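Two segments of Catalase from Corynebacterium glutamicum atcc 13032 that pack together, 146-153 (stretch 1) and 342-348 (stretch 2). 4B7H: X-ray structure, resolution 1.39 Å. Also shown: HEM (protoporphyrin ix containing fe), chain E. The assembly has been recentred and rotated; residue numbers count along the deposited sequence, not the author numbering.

Stretch 1 146-153: TFFLRDGM
Stretch 2 (342-348) DRMLQAR

Stretch 1 is extended at Phe-147 (phi/psi -158/177), Leu-149 (-143/162) and Asp-151 (-148/128), with Phe-148 (-77/-18) and Arg-150 (-122/12) between them, and enters a 3-10 segment at Gly-152 (-61/-23). Stretch 2 is helical from Arg-343 onward, with Ala-347 N hydrogen-bonded to Arg-343 O at 3.1 Å; Asp-342 caps its start, OD1 accepting from Leu-345 N at 3.1 Å and, weakly, from Met-344 N at 2.9 Å. The nearest CA atoms are those of Gly-152 and Met-344, 4.7 Å apart. Gly-152 CA lies 3.9 Å from Ala-347 CB; a CB on the glycine would fall 2.4 Å from that methyl, a clash. Water 1 links the two stretches, accepting from Gly-152 N and donating to Arg-343 O, both at 2.9 Å. CA-to-CB points toward the other stretch in Phe-147, Arg-343 and Ala-347, sideways in Met-344 and away in Asp-151; the last two side chains end nearer. Met-344 (m, m, m) is central: its CE meets the Phe-147 (chi1 t, chi2 66°) ring edge at CD2 (3.6 Å) and Leu-149 CB (3.8 Å), while its SD lies 3.4 Å from Asp-151 C. Heme CMC covers one Phe-147 face. Leu-149 O, 3.4 Å from Met-344 CG, lacks a polar partner. Arg-343 (m, t, t) extends its guanidinium edge to Asp-151 (chi1 t), forming a salt bridge with a weak hydrogen bond, NH1 to OD2 3.4 Å. Asp-151 OD1 accepts from Met-153 N at 3.1 Å.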

# COMPACT_ATOMS: atom_id res chain seq x y z
N THR A 146 11.87 15.86 29.84
CA THR A 146 12.90 16.24 28.89
C THR A 146 13.09 15.14 27.84
O THR A 146 12.28 14.22 27.77
CB THR A 146 14.22 16.61 29.65
OG1 THR A 146 15.18 17.15 28.75
CG2 THR A 146 14.80 15.39 30.38
N PHE A 147 14.12 15.23 27.01
CA PHE A 147 14.38 14.20 26.00
C PHE A 147 15.84 14.25 25.58
O PHE A 147 16.58 15.13 26.02
CB PHE A 147 13.45 14.37 24.80
CG PHE A 147 13.25 13.10 23.99
CD1 PHE A 147 12.60 12.01 24.53
CD2 PHE A 147 13.67 13.04 22.66
CE1 PHE A 147 12.40 10.84 23.78
CE2 PHE A 147 13.47 11.89 21.90
CZ PHE A 147 12.82 10.79 22.46
N PHE A 148 16.22 13.32 24.71
CA PHE A 148 17.62 13.06 24.39
C PHE A 148 18.28 14.07 23.45
O PHE A 148 19.51 14.10 23.35
CB PHE A 148 17.77 11.69 23.71
CG PHE A 148 17.24 10.53 24.51
CD1 PHE A 148 18.08 9.83 25.38
CD2 PHE A 148 15.92 10.09 24.35
CE1 PHE A 148 17.60 8.73 26.10
CE2 PHE A 148 15.44 8.99 25.07
CZ PHE A 148 16.29 8.32 25.94
N LEU A 149 17.47 14.85 22.72
CA LEU A 149 18.00 15.65 21.61
C LEU A 149 17.30 16.99 21.53
O LEU A 149 16.22 17.16 22.09
CB LEU A 149 17.80 14.93 20.28
CG LEU A 149 18.40 13.53 20.10
CD1 LEU A 149 17.79 12.88 18.87
CD2 LEU A 149 19.93 13.59 20.01
N ARG A 150 17.93 17.94 20.83
CA ARG A 150 17.32 19.26 20.62
C ARG A 150 17.15 19.61 19.14
O ARG A 150 16.84 20.75 18.79
CB ARG A 150 18.11 20.36 21.35
CG ARG A 150 19.55 20.55 20.88
CD ARG A 150 20.28 21.61 21.72
NE ARG A 150 20.48 21.17 23.10
CZ ARG A 150 21.63 20.74 23.62
NH1 ARG A 150 22.74 20.69 22.88
NH2 ARG A 150 21.67 20.37 24.90
N ASP A 151 17.33 18.62 18.27
CA ASP A 151 17.11 18.87 16.85
C ASP A 151 16.59 17.61 16.18
O ASP A 151 17.17 16.54 16.32
CB ASP A 151 18.41 19.35 16.20
CG ASP A 151 18.19 20.10 14.91
OD1 ASP A 151 17.44 19.58 14.06
OD2 ASP A 151 18.76 21.21 14.74
N GLY A 152 15.47 17.75 15.47
CA GLY A 152 14.84 16.62 14.81
C GLY A 152 15.71 15.94 13.77
O GLY A 152 15.49 14.77 13.45
N MET A 153 16.69 16.66 13.24
CA MET A 153 17.62 16.08 12.28
C MET A 153 18.30 14.83 12.86
O MET A 153 18.66 13.91 12.13
CB MET A 153 18.68 17.11 11.88
CG MET A 153 19.66 16.62 10.82
SD MET A 153 18.87 16.19 9.25
CE MET A 153 18.77 17.82 8.51
N ASP A 342 11.07 25.26 19.56
CA ASP A 342 11.71 24.00 19.91
C ASP A 342 11.79 23.19 18.61
O ASP A 342 10.76 22.79 18.06
CB ASP A 342 10.86 23.31 20.98
CG ASP A 342 11.36 21.93 21.36
OD1 ASP A 342 11.96 21.22 20.52
OD2 ASP A 342 11.11 21.53 22.52
N ARG A 343 13.00 22.97 18.11
CA ARG A 343 13.17 22.33 16.80
C ARG A 343 12.70 20.88 16.79
O ARG A 343 12.29 20.37 15.74
CB ARG A 343 14.62 22.42 16.32
CG ARG A 343 15.13 23.85 16.20
CD ARG A 343 16.58 23.87 15.79
NE ARG A 343 17.12 25.20 15.96
CZ ARG A 343 18.41 25.48 15.84
NH1 ARG A 343 19.27 24.51 15.56
NH2 ARG A 343 18.85 26.73 16.03
N MET A 344 12.77 20.21 17.93
CA MET A 344 12.25 18.85 18.03
C MET A 344 10.74 18.88 17.81
O MET A 344 10.21 18.13 16.99
CB MET A 344 12.60 18.24 19.38
CG MET A 344 14.09 17.98 19.57
SD MET A 344 14.67 16.49 18.75
CE MET A 344 14.05 15.28 19.91
N LEU A 345 10.06 19.76 18.53
CA LEU A 345 8.62 19.92 18.38
C LEU A 345 8.26 20.23 16.93
O LEU A 345 7.33 19.63 16.37
CB LEU A 345 8.10 21.02 19.31
CG LEU A 345 6.62 21.38 19.16
CD1 LEU A 345 5.72 20.14 19.36
CD2 LEU A 345 6.28 22.52 20.12
N GLN A 346 9.00 21.14 16.30
CA GLN A 346 8.65 21.54 14.94
C GLN A 346 8.79 20.39 13.94
O GLN A 346 7.98 20.24 13.04
CB GLN A 346 9.43 22.80 14.53
CG GLN A 346 9.09 23.97 15.45
CD GLN A 346 9.17 25.33 14.79
OE1 GLN A 346 9.46 25.46 13.59
NE2 GLN A 346 8.91 26.37 15.58
N ALA A 347 9.80 19.54 14.13
CA ALA A 347 9.92 18.34 13.31
C ALA A 347 8.77 17.36 13.58
O ALA A 347 8.21 16.78 12.64
CB ALA A 347 11.27 17.66 13.56
N ARG A 348 8.39 17.19 14.85
CA ARG A 348 7.27 16.32 15.20
C ARG A 348 5.97 16.76 14.53
O ARG A 348 5.17 15.92 14.12
CB ARG A 348 7.07 16.28 16.71
CG ARG A 348 8.21 15.65 17.46
CD ARG A 348 7.93 15.66 18.95
NE ARG A 348 6.91 14.68 19.30
CZ ARG A 348 6.04 14.81 20.31
NH1 ARG A 348 6.05 15.89 21.08
NH2 ARG A 348 5.15 13.85 20.54
CHA HEM E . 5.58 8.06 18.30
CHB HEM E . 8.28 11.06 15.61
CHC HEM E . 10.17 12.89 19.67
CHD HEM E . 6.45 11.02 22.09
C1A HEM E . 6.15 8.70 17.23
C2A HEM E . 5.84 8.44 15.83
C3A HEM E . 6.58 9.29 15.10
C4A HEM E . 7.38 10.09 16.00
CMA HEM E . 6.63 9.44 13.57
CAA HEM E . 4.83 7.40 15.32
CBA HEM E . 3.44 8.02 15.27
CGA HEM E . 2.42 7.14 14.61
O1A HEM E . 1.26 7.14 15.09
O2A HEM E . 2.73 6.44 13.61
C1B HEM E . 9.05 11.81 16.47
C2B HEM E . 10.07 12.76 16.08
C3B HEM E . 10.61 13.25 17.22
C4B HEM E . 9.93 12.63 18.33
CMB HEM E . 10.44 13.08 14.62
CAB HEM E . 11.71 14.30 17.42
CBB HEM E . 11.95 15.27 16.53
C1C HEM E . 9.22 12.69 20.66
C2C HEM E . 9.07 13.43 21.91
C3C HEM E . 8.03 12.89 22.57
C4C HEM E . 7.49 11.83 21.75
CMC HEM E . 9.99 14.59 22.36
CAC HEM E . 7.38 13.30 23.91
CBC HEM E . 7.41 14.56 24.38
C1D HEM E . 5.94 10.02 21.31
C2D HEM E . 4.91 9.13 21.77
C3D HEM E . 4.63 8.21 20.61
C4D HEM E . 5.50 8.63 19.55
CMD HEM E . 4.24 9.12 23.14
CAD HEM E . 3.58 7.11 20.61
CBD HEM E . 2.21 7.74 20.41
CGD HEM E . 1.23 6.62 20.52
O1D HEM E . 0.55 6.29 19.51
O2D HEM E . 1.13 6.02 21.62
NA HEM E . 7.09 9.71 17.30
NB HEM E . 8.99 11.75 17.84
NC HEM E . 8.24 11.72 20.59
ND HEM E . 6.28 9.69 20.00
FE HEM E . 7.68 10.68 18.96
O HOH W 1 14.19 19.67 13.73